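Local atomic coordinates of putative cell surface protein (Streptococcus pyogenes, PDB entry 4OFQ), a protein that probably acts as a cell-surface adhesin of the antigen I/II family, here represented by its C-terminal domain. Residues Leu191-Asp196 with Tyr328-Asn333; Thr235-Val240 with Phe308-Phe313; Lys254-Val259 with Gly272-Lys277; Lys277-Val282 with Leu292-Asp297. One frame throughout, in Å; residues are numbered along the deposited sequence. Where two conformers were deposited one is given.

Contact 1: Leu191-Asp196 with Tyr328-Asn333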
loop_
_atom_site.group_PDB
_atom_site.type_symbol
_atom_site.label_atom_id
_atom_site.label_comp_id
_atom_site.label_asym_id
_atom_site.label_seq_id
_atom_site.Cartn_x
_atom_site.Cartn_y
_atom_site.Cartn_z
ATOM N N LEU A 191 -0.999 -2.130 10.572
ATOM C CA LEU A 191 -2.042 -1.310 11.166
ATOM C C LEU A 191 -2.598 -1.993 12.405
ATOM O O LEU A 191 -3.049 -3.132 12.328
ATOM C CB LEU A 191 -3.183 -1.116 10.161
ATOM C CG LEU A 191 -2.762 -0.657 8.770
ATOM C CD1 LEU A 191 -3.976 -0.537 7.855
ATOM C CD2 LEU A 191 -2.021 0.669 8.871
ATOM N N THR A 192 -2.570 -1.297 13.541
ATOM C CA THR A 192 -3.219 -1.797 14.756
ATOM C C THR A 192 -3.864 -0.616 15.486
ATOM O O THR A 192 -3.371 0.514 15.422
ATOM C CB THR A 192 -2.235 -2.546 15.719
ATOM O OG1 THR A 192 -1.332 -1.615 16.315
ATOM C CG2 THR A 192 -1.434 -3.621 15.001
ATOM N N VAL A 193 -4.984 -0.867 16.152
ATOM C CA VAL A 193 -5.570 0.137 17.040
ATOM C C VAL A 193 -5.986 -0.547 18.334
ATOM O O VAL A 193 -6.133 -1.767 18.376
ATOM C CB VAL A 193 -6.793 0.863 16.410
ATOM C CG1 VAL A 193 -6.333 1.770 15.248
ATOM C CG2 VAL A 193 -7.830 -0.141 15.944
ATOM N N HIS A 194 -6.169 0.235 19.390
ATOM C CA HIS A 194 -6.490 -0.334 20.690
ATOM C C HIS A 194 -7.652 0.394 21.345
ATOM O O HIS A 194 -7.831 1.605 21.170
ATOM C CB HIS A 194 -5.260 -0.316 21.603
ATOM C CG HIS A 194 -4.097 -1.084 21.057
ATOM N ND1 HIS A 194 -3.158 -0.518 20.224
ATOM C CD2 HIS A 194 -3.733 -2.379 21.211
ATOM C CE1 HIS A 194 -2.259 -1.429 19.893
ATOM N NE2 HIS A 194 -2.586 -2.567 20.480
ATOM N N LYS A 195 -8.447 -0.356 22.093
ATOM C CA LYS A 195 -9.538 0.231 22.842
ATOM C C LYS A 195 -9.308 -0.040 24.305
ATOM O O LYS A 195 -8.906 -1.140 24.664
ATOM C CB LYS A 195 -10.886 -0.350 22.429
ATOM C CG LYS A 195 -12.033 0.236 23.245
ATOM C CD LYS A 195 -13.395 -0.010 22.585
ATOM C CE LYS A 195 -14.495 0.702 23.354
ATOM N NZ LYS A 195 -15.784 0.643 22.627
ATOM N N ASP A 196 -9.526 0.958 25.157
ATOM C CA ASP A 196 -9.504 0.682 26.585
ATOM C C ASP A 196 -10.730 1.284 27.230
ATOM O O ASP A 196 -11.442 2.101 26.617
ATOM C CB ASP A 196 -8.215 1.175 27.246
ATOM C CG ASP A 196 -7.737 0.235 28.356
ATOM O OD1 ASP A 196 -8.579 -0.490 28.975
ATOM O OD2 ASP A 196 -6.512 0.217 28.600
ATOM N N TYR A 328 -13.969 -1.017 18.595
ATOM C CA TYR A 328 -14.142 0.022 17.589
ATOM C C TYR A 328 -13.324 -0.300 16.367
ATOM O O TYR A 328 -12.427 -1.142 16.419
ATOM C CB TYR A 328 -13.815 1.408 18.162
ATOM C CG TYR A 328 -12.454 1.964 17.822
ATOM C CD1 TYR A 328 -11.324 1.636 18.579
ATOM C CD2 TYR A 328 -12.301 2.849 16.753
ATOM C CE1 TYR A 328 -10.067 2.172 18.255
ATOM C CE2 TYR A 328 -11.075 3.371 16.426
ATOM C CZ TYR A 328 -9.961 3.044 17.167
ATOM O OH TYR A 328 -8.731 3.596 16.815
ATOM N N THR A 329 -13.655 0.357 15.261
ATOM C CA THR A 329 -12.929 0.154 14.024
ATOM C C THR A 329 -12.488 1.509 13.523
ATOM O O THR A 329 -13.293 2.439 13.442
ATOM C CB THR A 329 -13.804 -0.521 12.945
ATOM O OG1 THR A 329 -14.156 -1.845 13.367
ATOM C CG2 THR A 329 -13.023 -0.627 11.637
ATOM N N LEU A 330 -11.202 1.627 13.208
ATOM C CA LEU A 330 -10.679 2.845 12.618
ATOM C C LEU A 330 -10.568 2.596 11.118
ATOM O O LEU A 330 -10.165 1.518 10.691
ATOM C CB LEU A 330 -9.293 3.154 13.196
ATOM C CG LEU A 330 -8.666 4.464 12.737
ATOM C CD1 LEU A 330 -9.448 5.670 13.303
ATOM C CD2 LEU A 330 -7.174 4.523 13.112
ATOM N N TYR A 331 -10.943 3.582 10.321
ATOM C CA TYR A 331 -10.777 3.486 8.873
ATOM C C TYR A 331 -9.713 4.495 8.489
ATOM O O TYR A 331 -9.898 5.685 8.693
ATOM C CB TYR A 331 -12.094 3.785 8.157
ATOM C CG TYR A 331 -13.104 2.670 8.316
ATOM C CD1 TYR A 331 -13.949 2.628 9.416
ATOM C CD2 TYR A 331 -13.195 1.642 7.377
ATOM C CE1 TYR A 331 -14.869 1.602 9.577
ATOM C CE2 TYR A 331 -14.104 0.618 7.532
ATOM C CZ TYR A 331 -14.942 0.605 8.629
ATOM O OH TYR A 331 -15.845 -0.415 8.796
ATOM N N VAL A 332 -8.577 4.016 7.990
ATOM C CA VAL A 332 -7.524 4.918 7.525
ATOM C C VAL A 332 -7.373 4.721 6.028
ATOM O O VAL A 332 -6.951 3.646 5.597
ATOM C CB VAL A 332 -6.167 4.588 8.181
ATOM C CG1 VAL A 332 -5.096 5.573 7.706
ATOM C CG2 VAL A 332 -6.291 4.624 9.692
ATOM N N ASN A 333 -7.719 5.742 5.239
ATOM C CA ASN A 333 -7.707 5.612 3.784
ATOM C C ASN A 333 -8.388 4.317 3.311
ATOM O O ASN A 333 -7.853 3.574 2.501
ATOM C CB ASN A 333 -6.278 5.742 3.218
ATOM C CG ASN A 333 -5.766 7.184 3.238
ATOM O OD1 ASN A 333 -6.378 8.061 3.834
ATOM N ND2 ASN A 333 -4.645 7.428 2.572
#

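Contact 2: Thr235-Val240 with Phe308-Phe313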
loop_
_atom_site.group_PDB
_atom_site.type_symbol
_atom_site.label_atom_id
_atom_site.label_comp_id
_atom_site.label_asym_id
_atom_site.label_seq_id
_atom_site.Cartn_x
_atom_site.Cartn_y
_atom_site.Cartn_z
ATOM N N THR A 235 -6.814 10.669 3.132
ATOM C CA THR A 235 -8.159 10.997 2.645
ATOM C C THR A 235 -9.281 10.564 3.604
ATOM O O THR A 235 -10.422 11.028 3.498
ATOM C CB THR A 235 -8.423 10.452 1.227
ATOM O OG1 THR A 235 -8.168 9.046 1.187
ATOM C CG2 THR A 235 -7.523 11.143 0.219
ATOM N N GLU A 236 -8.953 9.671 4.531
ATOM C CA GLU A 236 -9.928 9.203 5.528
ATOM C C GLU A 236 -9.235 8.804 6.825
ATOM O O GLU A 236 -8.188 8.155 6.794
ATOM C CB GLU A 236 -10.702 8.000 4.996
ATOM C CG GLU A 236 -11.655 7.360 6.026
ATOM C CD GLU A 236 -12.397 6.158 5.479
ATOM O OE1 GLU A 236 -11.744 5.254 4.914
ATOM O OE2 GLU A 236 -13.643 6.119 5.610
ATOM N N TYR A 237 -9.836 9.191 7.950
ATOM C CA TYR A 237 -9.372 8.809 9.291
ATOM C C TYR A 237 -10.627 8.945 10.151
ATOM O O TYR A 237 -11.001 10.044 10.589
ATOM C CB TYR A 237 -8.253 9.733 9.787
ATOM C CG TYR A 237 -7.447 9.223 10.988
ATOM C CD1 TYR A 237 -7.916 9.380 12.303
ATOM C CD2 TYR A 237 -6.208 8.631 10.809
ATOM C CE1 TYR A 237 -7.167 8.925 13.410
ATOM C CE2 TYR A 237 -5.456 8.171 11.896
ATOM C CZ TYR A 237 -5.936 8.320 13.190
ATOM O OH TYR A 237 -5.153 7.874 14.245
ATOM N N LYS A 238 -11.301 7.821 10.347
ATOM C CA LYS A 238 -12.640 7.807 10.927
ATOM C C LYS A 238 -12.768 6.711 11.974
ATOM O O LYS A 238 -12.390 5.561 11.723
ATOM C CB LYS A 238 -13.667 7.582 9.810
ATOM C CG LYS A 238 -15.117 7.528 10.293
ATOM C CD LYS A 238 -16.088 7.544 9.122
ATOM C CE LYS A 238 -16.092 6.237 8.363
ATOM N NZ LYS A 238 -17.203 6.238 7.350
ATOM N N PHE A 239 -13.304 7.073 13.140
ATOM C CA PHE A 239 -13.558 6.116 14.206
ATOM C C PHE A 239 -15.006 5.674 14.084
ATOM O O PHE A 239 -15.904 6.511 13.971
ATOM C CB PHE A 239 -13.391 6.774 15.579
ATOM C CG PHE A 239 -12.019 7.329 15.855
ATOM C CD1 PHE A 239 -11.618 8.537 15.304
ATOM C CD2 PHE A 239 -11.155 6.680 16.729
ATOM C CE1 PHE A 239 -10.369 9.073 15.581
ATOM C CE2 PHE A 239 -9.910 7.212 17.018
ATOM C CZ PHE A 239 -9.515 8.420 16.434
ATOM N N VAL A 240 -15.242 4.362 14.132
ATOM C CA VAL A 240 -16.602 3.834 14.147
ATOM C C VAL A 240 -16.798 2.905 15.359
ATOM O O VAL A 240 -16.004 1.990 15.600
ATOM C CB VAL A 240 -16.929 3.082 12.846
ATOM C CG1 VAL A 240 -18.358 2.585 12.881
ATOM C CG2 VAL A 240 -16.723 3.994 11.644
ATOM N N PHE A 308 0.649 11.648 11.804
ATOM C CA PHE A 308 -0.721 12.034 12.136
ATOM C C PHE A 308 -1.338 10.984 13.040
ATOM O O PHE A 308 -1.257 9.789 12.766
ATOM C CB PHE A 308 -1.589 12.235 10.877
ATOM C CG PHE A 308 -3.012 12.657 11.183
ATOM C CD1 PHE A 308 -3.329 13.992 11.404
ATOM C CD2 PHE A 308 -4.027 11.715 11.278
ATOM C CE1 PHE A 308 -4.632 14.385 11.698
ATOM C CE2 PHE A 308 -5.334 12.094 11.578
ATOM C CZ PHE A 308 -5.634 13.443 11.783
ATOM N N GLY A 309 -1.947 11.421 14.134
ATOM C CA GLY A 309 -2.655 10.482 14.986
ATOM C C GLY A 309 -3.572 11.201 15.954
ATOM O O GLY A 309 -3.304 12.347 16.336
ATOM N N ALA A 310 -4.649 10.533 16.346
ATOM C CA ALA A 310 -5.571 11.096 17.325
ATOM C C ALA A 310 -6.210 9.983 18.136
ATOM O O ALA A 310 -6.360 8.857 17.641
ATOM C CB ALA A 310 -6.646 11.926 16.623
ATOM N N ASP A 311 -6.572 10.305 19.379
ATOM C CA ASP A 311 -7.367 9.414 20.222
ATOM C C ASP A 311 -8.729 10.043 20.445
ATOM O O ASP A 311 -8.840 11.266 20.629
ATOM C CB ASP A 311 -6.726 9.214 21.596
ATOM C CG ASP A 311 -5.500 8.332 21.553
ATOM O OD1 ASP A 311 -5.197 7.766 20.475
ATOM O OD2 ASP A 311 -4.832 8.224 22.601
ATOM N N ALA A 312 -9.764 9.206 20.438
ATOM C CA ALA A 312 -11.100 9.655 20.797
ATOM C C ALA A 312 -11.451 9.138 22.187
ATOM O O ALA A 312 -11.117 8.007 22.542
ATOM C CB ALA A 312 -12.116 9.173 19.776
ATOM N N PHE A 313 -12.105 9.976 22.983
ATOM C CA PHE A 313 -12.581 9.551 24.294
ATOM C C PHE A 313 -14.079 9.684 24.314
ATOM O O PHE A 313 -14.614 10.782 24.138
ATOM C CB PHE A 313 -11.980 10.409 25.405
ATOM C CG PHE A 313 -10.498 10.272 25.526
ATOM C CD1 PHE A 313 -9.657 10.992 24.701
ATOM C CD2 PHE A 313 -9.942 9.384 26.436
ATOM C CE1 PHE A 313 -8.279 10.856 24.796
ATOM C CE2 PHE A 313 -8.569 9.251 26.542
ATOM C CZ PHE A 313 -7.737 9.989 25.716
#

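Contact 3: Lys254-Val259 with Gly272-Lys277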
loop_
_atom_site.group_PDB
_atom_site.type_symbol
_atom_site.label_atom_id
_atom_site.label_comp_id
_atom_site.label_asym_id
_atom_site.label_seq_id
_atom_site.Cartn_x
_atom_site.Cartn_y
_atom_site.Cartn_z
ATOM N N LYS A 254 -14.583 13.488 22.916
ATOM C CA LYS A 254 -13.493 14.442 22.761
ATOM C C LYS A 254 -12.474 13.772 21.850
ATOM O O LYS A 254 -12.382 12.545 21.820
ATOM C CB LYS A 254 -12.861 14.755 24.126
ATOM C CG LYS A 254 -11.660 15.686 24.058
ATOM C CD LYS A 254 -11.248 16.218 25.436
ATOM C CE LYS A 254 -10.855 15.096 26.382
ATOM N NZ LYS A 254 -10.295 15.623 27.671
ATOM N N VAL A 255 -11.720 14.558 21.094
ATOM C CA VAL A 255 -10.684 13.976 20.239
ATOM C C VAL A 255 -9.403 14.819 20.331
ATOM O O VAL A 255 -9.455 16.054 20.212
ATOM C CB VAL A 255 -11.181 13.842 18.774
ATOM C CG1 VAL A 255 -11.694 15.184 18.257
ATOM C CG2 VAL A 255 -10.058 13.301 17.876
ATOM N N LEU A 256 -8.271 14.164 20.596
ATOM C CA LEU A 256 -7.013 14.868 20.850
ATOM C C LEU A 256 -5.897 14.398 19.929
ATOM O O LEU A 256 -5.794 13.213 19.616
ATOM C CB LEU A 256 -6.552 14.640 22.290
ATOM C CG LEU A 256 -7.543 15.008 23.391
ATOM C CD1 LEU A 256 -6.987 14.635 24.761
ATOM C CD2 LEU A 256 -7.844 16.485 23.314
ATOM N N ALA A 257 -5.035 15.318 19.526
ATOM C CA ALA A 257 -3.864 14.932 18.744
ATOM C C ALA A 257 -2.934 14.104 19.621
ATOM O O ALA A 257 -2.721 14.437 20.788
ATOM C CB ALA A 257 -3.147 16.169 18.209
ATOM N N THR A 258 -2.407 13.005 19.078
ATOM C CA THR A 258 -1.444 12.192 19.821
ATOM C C THR A 258 0.001 12.360 19.350
ATOM O O THR A 258 0.916 11.746 19.905
ATOM C CB THR A 258 -1.822 10.702 19.792
ATOM O OG1 THR A 258 -2.115 10.314 18.448
ATOM C CG2 THR A 258 -3.045 10.452 20.661
ATOM N N VAL A 259 0.199 13.184 18.321
ATOM C CA VAL A 259 1.526 13.578 17.854
ATOM C C VAL A 259 1.450 15.039 17.428
ATOM O O VAL A 259 0.356 15.557 17.229
ATOM C CB VAL A 259 1.973 12.778 16.606
ATOM C CG1 VAL A 259 2.158 11.293 16.928
ATOM C CG2 VAL A 259 0.980 12.974 15.456
ATOM N N GLY A 272 -1.657 16.713 21.988
ATOM C CA GLY A 272 -2.531 17.059 23.099
ATOM C C GLY A 272 -3.597 18.088 22.765
ATOM O O GLY A 272 -4.514 18.313 23.555
ATOM N N THR A 273 -3.476 18.718 21.598
ATOM C CA THR A 273 -4.446 19.729 21.164
ATOM C C THR A 273 -5.806 19.100 20.818
ATOM O O THR A 273 -5.877 18.036 20.214
ATOM C CB THR A 273 -3.930 20.514 19.929
ATOM O OG1 THR A 273 -2.695 21.161 20.252
ATOM C CG2 THR A 273 -4.942 21.564 19.484
ATOM N N ASP A 274 -6.879 19.770 21.218
ATOM C CA ASP A 274 -8.233 19.371 20.878
ATOM C C ASP A 274 -8.472 19.473 19.370
ATOM O O ASP A 274 -8.239 20.522 18.777
ATOM C CB ASP A 274 -9.212 20.301 21.595
ATOM C CG ASP A 274 -10.622 19.773 21.578
ATOM O OD1 ASP A 274 -11.278 19.883 20.519
ATOM O OD2 ASP A 274 -11.066 19.242 22.620
ATOM N N LEU A 275 -8.959 18.400 18.750
ATOM C CA LEU A 275 -9.154 18.414 17.299
ATOM C C LEU A 275 -10.618 18.433 16.872
ATOM O O LEU A 275 -10.906 18.172 15.711
ATOM C CB LEU A 275 -8.467 17.204 16.654
ATOM C CG LEU A 275 -6.968 17.095 16.911
ATOM C CD1 LEU A 275 -6.395 15.824 16.274
ATOM C CD2 LEU A 275 -6.240 18.332 16.400
ATOM N N ALA A 276 -11.535 18.740 17.791
ATOM C CA ALA A 276 -12.969 18.718 17.465
ATOM C C ALA A 276 -13.341 19.511 16.213
ATOM O O ALA A 276 -14.145 19.054 15.399
ATOM C CB ALA A 276 -13.811 19.194 18.641
ATOM N N LYS A 277 -12.763 20.699 16.056
ATOM C CA LYS A 277 -13.157 21.571 14.955
ATOM C C LYS A 277 -12.766 21.029 13.581
ATOM O O LYS A 277 -13.195 21.561 12.556
ATOM C CB LYS A 277 -12.614 22.996 15.151
ATOM C CG LYS A 277 -11.097 23.130 15.057
ATOM C CD LYS A 277 -10.687 24.548 15.395
ATOM C CE LYS A 277 -9.382 24.944 14.745
ATOM N NZ LYS A 277 -9.117 26.415 14.875
HETATM O O HOH W 1 -12.697 17.208 21.256
#

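Contact 4: Lys277-Val282 with Leu292-Asp297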
loop_
_atom_site.group_PDB
_atom_site.type_symbol
_atom_site.label_atom_id
_atom_site.label_comp_id
_atom_site.label_asym_id
_atom_site.label_seq_id
_atom_site.Cartn_x
_atom_site.Cartn_y
_atom_site.Cartn_z
ATOM N N LYS A 277 -12.763 20.699 16.056
ATOM C CA LYS A 277 -13.157 21.571 14.955
ATOM C C LYS A 277 -12.766 21.029 13.581
ATOM O O LYS A 277 -13.195 21.561 12.556
ATOM C CB LYS A 277 -12.614 22.996 15.151
ATOM C CG LYS A 277 -11.097 23.130 15.057
ATOM C CD LYS A 277 -10.687 24.548 15.395
ATOM C CE LYS A 277 -9.382 24.944 14.745
ATOM N NZ LYS A 277 -9.117 26.415 14.875
ATOM N N TYR A 278 -11.939 19.985 13.562
ATOM C CA TYR A 278 -11.526 19.379 12.300
ATOM C C TYR A 278 -12.313 18.100 12.038
ATOM O O TYR A 278 -11.995 17.340 11.118
ATOM C CB TYR A 278 -10.028 19.065 12.317
ATOM C CG TYR A 278 -9.167 20.243 12.700
ATOM C CD1 TYR A 278 -9.096 21.371 11.884
ATOM C CD2 TYR A 278 -8.417 20.227 13.871
ATOM C CE1 TYR A 278 -8.298 22.450 12.225
ATOM C CE2 TYR A 278 -7.619 21.306 14.223
ATOM C CZ TYR A 278 -7.560 22.412 13.392
ATOM O OH TYR A 278 -6.772 23.493 13.739
ATOM N N THR A 279 -13.335 17.854 12.853
ATOM C CA THR A 279 -14.062 16.589 12.778
ATOM C C THR A 279 -15.571 16.779 12.831
ATOM O O THR A 279 -16.076 17.880 13.087
ATOM C CB THR A 279 -13.684 15.638 13.932
ATOM O OG1 THR A 279 -14.074 16.227 15.182
ATOM C CG2 THR A 279 -12.190 15.359 13.943
ATOM N N GLU A 280 -16.279 15.682 12.603
ATOM C CA GLU A 280 -17.729 15.644 12.748
ATOM C C GLU A 280 -18.088 14.395 13.531
ATOM O O GLU A 280 -17.640 13.294 13.205
ATOM C CB GLU A 280 -18.419 15.598 11.382
ATOM C CG GLU A 280 -18.171 16.814 10.502
ATOM C CD GLU A 280 -18.600 16.585 9.059
ATOM O OE1 GLU A 280 -19.383 15.639 8.809
ATOM O OE2 GLU A 280 -18.146 17.344 8.175
ATOM N N THR A 281 -18.886 14.568 14.575
ATOM C CA THR A 281 -19.339 13.439 15.364
ATOM C C THR A 281 -20.792 13.174 15.030
ATOM O O THR A 281 -21.598 14.099 14.964
ATOM C CB THR A 281 -19.200 13.717 16.874
ATOM O OG1 THR A 281 -17.811 13.780 17.223
ATOM C CG2 THR A 281 -19.887 12.613 17.692
ATOM N N VAL A 282 -21.125 11.914 14.793
ATOM C CA VAL A 282 -22.525 11.542 14.618
ATOM C C VAL A 282 -22.851 10.404 15.570
ATOM O O VAL A 282 -22.179 9.365 15.572
ATOM C CB VAL A 282 -22.833 11.104 13.175
ATOM C CG1 VAL A 282 -24.282 10.625 13.069
ATOM C CG2 VAL A 282 -22.579 12.251 12.200
ATOM N N LEU A 292 -16.878 9.195 14.475
ATOM C CA LEU A 292 -16.183 10.480 14.427
ATOM C C LEU A 292 -15.229 10.459 13.240
ATOM O O LEU A 292 -14.326 9.624 13.172
ATOM C CB LEU A 292 -15.436 10.771 15.738
ATOM C CG LEU A 292 -14.714 12.122 15.837
ATOM C CD1 LEU A 292 -14.710 12.643 17.266
ATOM C CD2 LEU A 292 -13.282 11.999 15.332
ATOM N N ALA A 293 -15.434 11.381 12.308
ATOM C CA ALA A 293 -14.647 11.423 11.078
ATOM C C ALA A 293 -13.894 12.732 10.941
ATOM O O ALA A 293 -14.469 13.818 11.101
ATOM C CB ALA A 293 -15.547 11.223 9.854
ATOM N N PHE A 294 -12.611 12.638 10.617
ATOM C CA PHE A 294 -11.871 13.841 10.272
ATOM C C PHE A 294 -12.332 14.391 8.927
ATOM O O PHE A 294 -12.652 13.630 8.010
ATOM C CB PHE A 294 -10.373 13.563 10.287
ATOM C CG PHE A 294 -9.771 13.730 11.644
ATOM C CD1 PHE A 294 -9.743 12.674 12.536
ATOM C CD2 PHE A 294 -9.264 14.963 12.040
ATOM C CE1 PHE A 294 -9.210 12.844 13.814
ATOM C CE2 PHE A 294 -8.731 15.137 13.307
ATOM C CZ PHE A 294 -8.703 14.074 14.191
ATOM N N LYS A 295 -12.378 15.715 8.810
ATOM C CA LYS A 295 -12.794 16.330 7.552
ATOM C C LYS A 295 -11.711 16.174 6.483
ATOM O O LYS A 295 -10.526 16.372 6.759
ATOM C CB LYS A 295 -13.110 17.805 7.759
ATOM C CG LYS A 295 -14.311 18.051 8.658
ATOM C CD LYS A 295 -14.304 19.477 9.199
ATOM C CE LYS A 295 -15.573 19.745 9.997
ATOM N NZ LYS A 295 -15.556 21.109 10.585
ATOM N N GLN A 296 -12.117 15.853 5.255
ATOM C CA GLN A 296 -11.148 15.662 4.176
ATOM C C GLN A 296 -10.303 16.900 3.879
ATOM O O GLN A 296 -9.109 16.786 3.606
ATOM C CB GLN A 296 -11.826 15.197 2.886
ATOM C CG GLN A 296 -12.427 13.821 2.954
ATOM C CD GLN A 296 -12.751 13.272 1.580
ATOM O OE1 GLN A 296 -13.700 13.714 0.924
ATOM N NE2 GLN A 296 -11.958 12.298 1.131
ATOM N N ASP A 297 -10.918 18.080 3.917
ATOM C CA ASP A 297 -10.180 19.300 3.594
ATOM C C ASP A 297 -9.076 19.568 4.626
ATOM O O ASP A 297 -8.035 20.149 4.295
ATOM C CB ASP A 297 -11.119 20.503 3.426
ATOM C CG ASP A 297 -12.094 20.651 4.576
ATOM O OD1 ASP A 297 -13.061 19.858 4.645
ATOM O OD2 ASP A 297 -11.897 21.564 5.407
#

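Contact 1: Leu191-Asp196 with Tyr328-Asn333
V193 and Y328 meet with their side chains crossing at about a right angle, the valine branch set against the phenolic end of the ring. V193 CB lies 3.4 Å from Y328 OH, and CG1, held anti to its own carbonyl carbon (chi1 -69°), approaches the same oxygen equally closely, while CG2 touches both the hydroxyl and the ring, 4.0 Å from Y328 CE1. CB comes in obliquely to the ring plane. L330 continues the apolar surface beyond the tyrosine: its side chain crosses that of V193 obliquely, and its CD2 packs 3.6 Å from V193 CG1. Near the plane of the Y328 ring, two groups of the other segment sit at the ring edge: the carbonyl H194 O, 3.7 Å from CE1, and K195 CB, 4.4 Å from CD1. The lysine chain then runs extended past the start of the tyrosine, with CD 4.2 Å from Y328 N. Its NZ is covalently linked to CG of N326, an intramolecular isopeptide bond like those that tie sheets together in many Gram-positive surface proteins, and is hydrogen-bonded to OD2 of D241. Between the segments themselves the contact is van der Waals; the covalent link joins the same two strands just beyond, at N326. The contact lies between the two sheets of a beta sandwich: H194 and D196 pair through their backbones with strand 216-222, while T329 pairs with V240 of strand 237-242 and L330 with V337 of strand 335-338.

Contact 2: Thr235-Val240 with Phe308-Phe313
The ring of Y237 offers a broad face to F308, which drives one corner of its own ring into it. F308 CE2 stands 3.5 Å above the Y237 plane, over its centre, making a T-shaped stack with centroids 4.9 Å apart and planes at 87°. Both residues carry CG anti to the backbone N, and the F308 torsion (chi1 -179°) starts its ring toward the tyrosine. Past this knob the tyrosine reaches the backbone beyond F308. Its hydroxyl lies 3.7 Å from CA of G309 and accepts a weak hydrogen bond from A310 N at 3.4 Å. The firmer partner of that hydroxyl is the carbonyl of W224. A310 CB adds a small bump beside Y237, 4.4 Å from CE1.

F239 repeats the theme with smaller pieces. A312 CB sits 4.0 Å above the F239 ring, over its centre, a CH-pi contact in which the methyl covers one face. The same ring points its CZ corner at the carbonyl of A310, 3.4 Å from A310 O, which lies in the ring plane. Y237 thus takes the F308 edge on one face while F239 takes the A312 methyl on one of its own, and A310 meets both rings.

Strands 237-240 and 310-313 run at 26° to each other and belong to the facing sheets of the sandwich. Y237 and F239 also touch L330 of strand 323-332, F239 packs on L292 of strand 289-294, and D311 forms a salt bridge with R220 of strand 216-222.

Contact 3: Lys254-Val259 with Gly272-Lys277
L256 and D274 form a single beta bridge at the end of strand 248-257, where an incoming loop is stitched to the edge of the sheet by three backbone hydrogen bonds. L275 N donates to V255 O at 2.8 Å in a nearly straight bond (175°), A257 N donates to T273 O, and G272 N closes the set by donating to A257 O from above the plane of that carbonyl. At G272 the backbone adopts a positive phi of 98°, where a side chain would collide with the carbonyl oxygen of the residue before it.

Around these bonds the side chains close in on both sides. L275 sends CD1 over the backbone of A257, 3.6 Å from its N, and reaches A257 CB at 3.8 Å. V255 turns CG1 into the position between its own backbone N and carbonyl carbon (chi1 54°), which brings that methyl 3.6 Å from A276 N. On the other side L256 CD2 packs 3.8 Å from D274 CA. Deeper in the sandwich, L275 and V255 both lean on F294 of strand 289-294 and on A310 of strand 310-318.

D274 shapes the loop further on. Its OD1 accepts from A276 N at 3.0 Å, an Asx turn that leads the chain into the short 3-10 segment beginning at A276. K254 crosses D274 obliquely, its CG 3.9 Å from D274 OD2, and carries NZ on to a salt bridge with E201. The same carboxylate oxygen also works through solvent: one water accepts from V255 N and donates to D274 OD2 at 2.9 Å.

Contact 4: Lys277-Val282 with Leu292-Asp297
Strands 279-282 and 292-294 run antiparallel, their axes 4.7 Å apart at closest approach and 162° between directions, with E280 and A293 as the hydrogen-bonded pair, joined by E280 N to A293 O (3.0 Å) and A293 N to E280 O. The non-hydrogen-bonded pairs on either side, T279 with F294 and T281 with L292, put their side chains on the same face of the sheet. There T279 lies alongside F294, both pointing the same way, and its CG2 stands over the centre of the ring, 3.5 Å from the centroid and 10° off the normal, a tight CH-pi contact. The same methyl lies 3.8 Å from L292 CD2. The other leucine branch, CD1, comes 3.3 Å from T281 OG1, whose polar partner is D253.

The pairing belongs to the beta hairpin of strands 279-284 and 289-294, whose second strand gives way to the short helix 296-299. K295 holds the N-cap position of that helix and twice grips the 3-10 turn that leads into the first strand. Its backbone N donates to Y278 O at 2.8 Å, and its extended side chain passes over the same carbonyl, which lets NZ donate to K277 O from above the carbonyl plane at 3.1 Å. E280 crosses this lysine chain at about a right angle on the face that also carries A293, with OE2 3.9 Å from K295 CG.

In the fold
All four contacts belong to one beta sandwich in the C-terminal part of the chain. Contacts 1 and 2 bridge its two sheets, with centres 8 Å apart. Strand 237-242 is flanked by 323-332 of contact 1, where T329 O meets V240 N at 2.8 Å, and by 289-294 of contact 4, where F239 N lies 2.7 Å from L292 O. Contact 3 continues the opposite sheet, F313 N lying 2.8 Å from K254 O. Contacts 3 and 4 share K277 and meet where L275 CD1 lies 3.6 Å from F294 CZ. The calcium site of D69, Y70, V124 and E126 lies elsewhere, at the end of strand 64-70 and before strand 127-132.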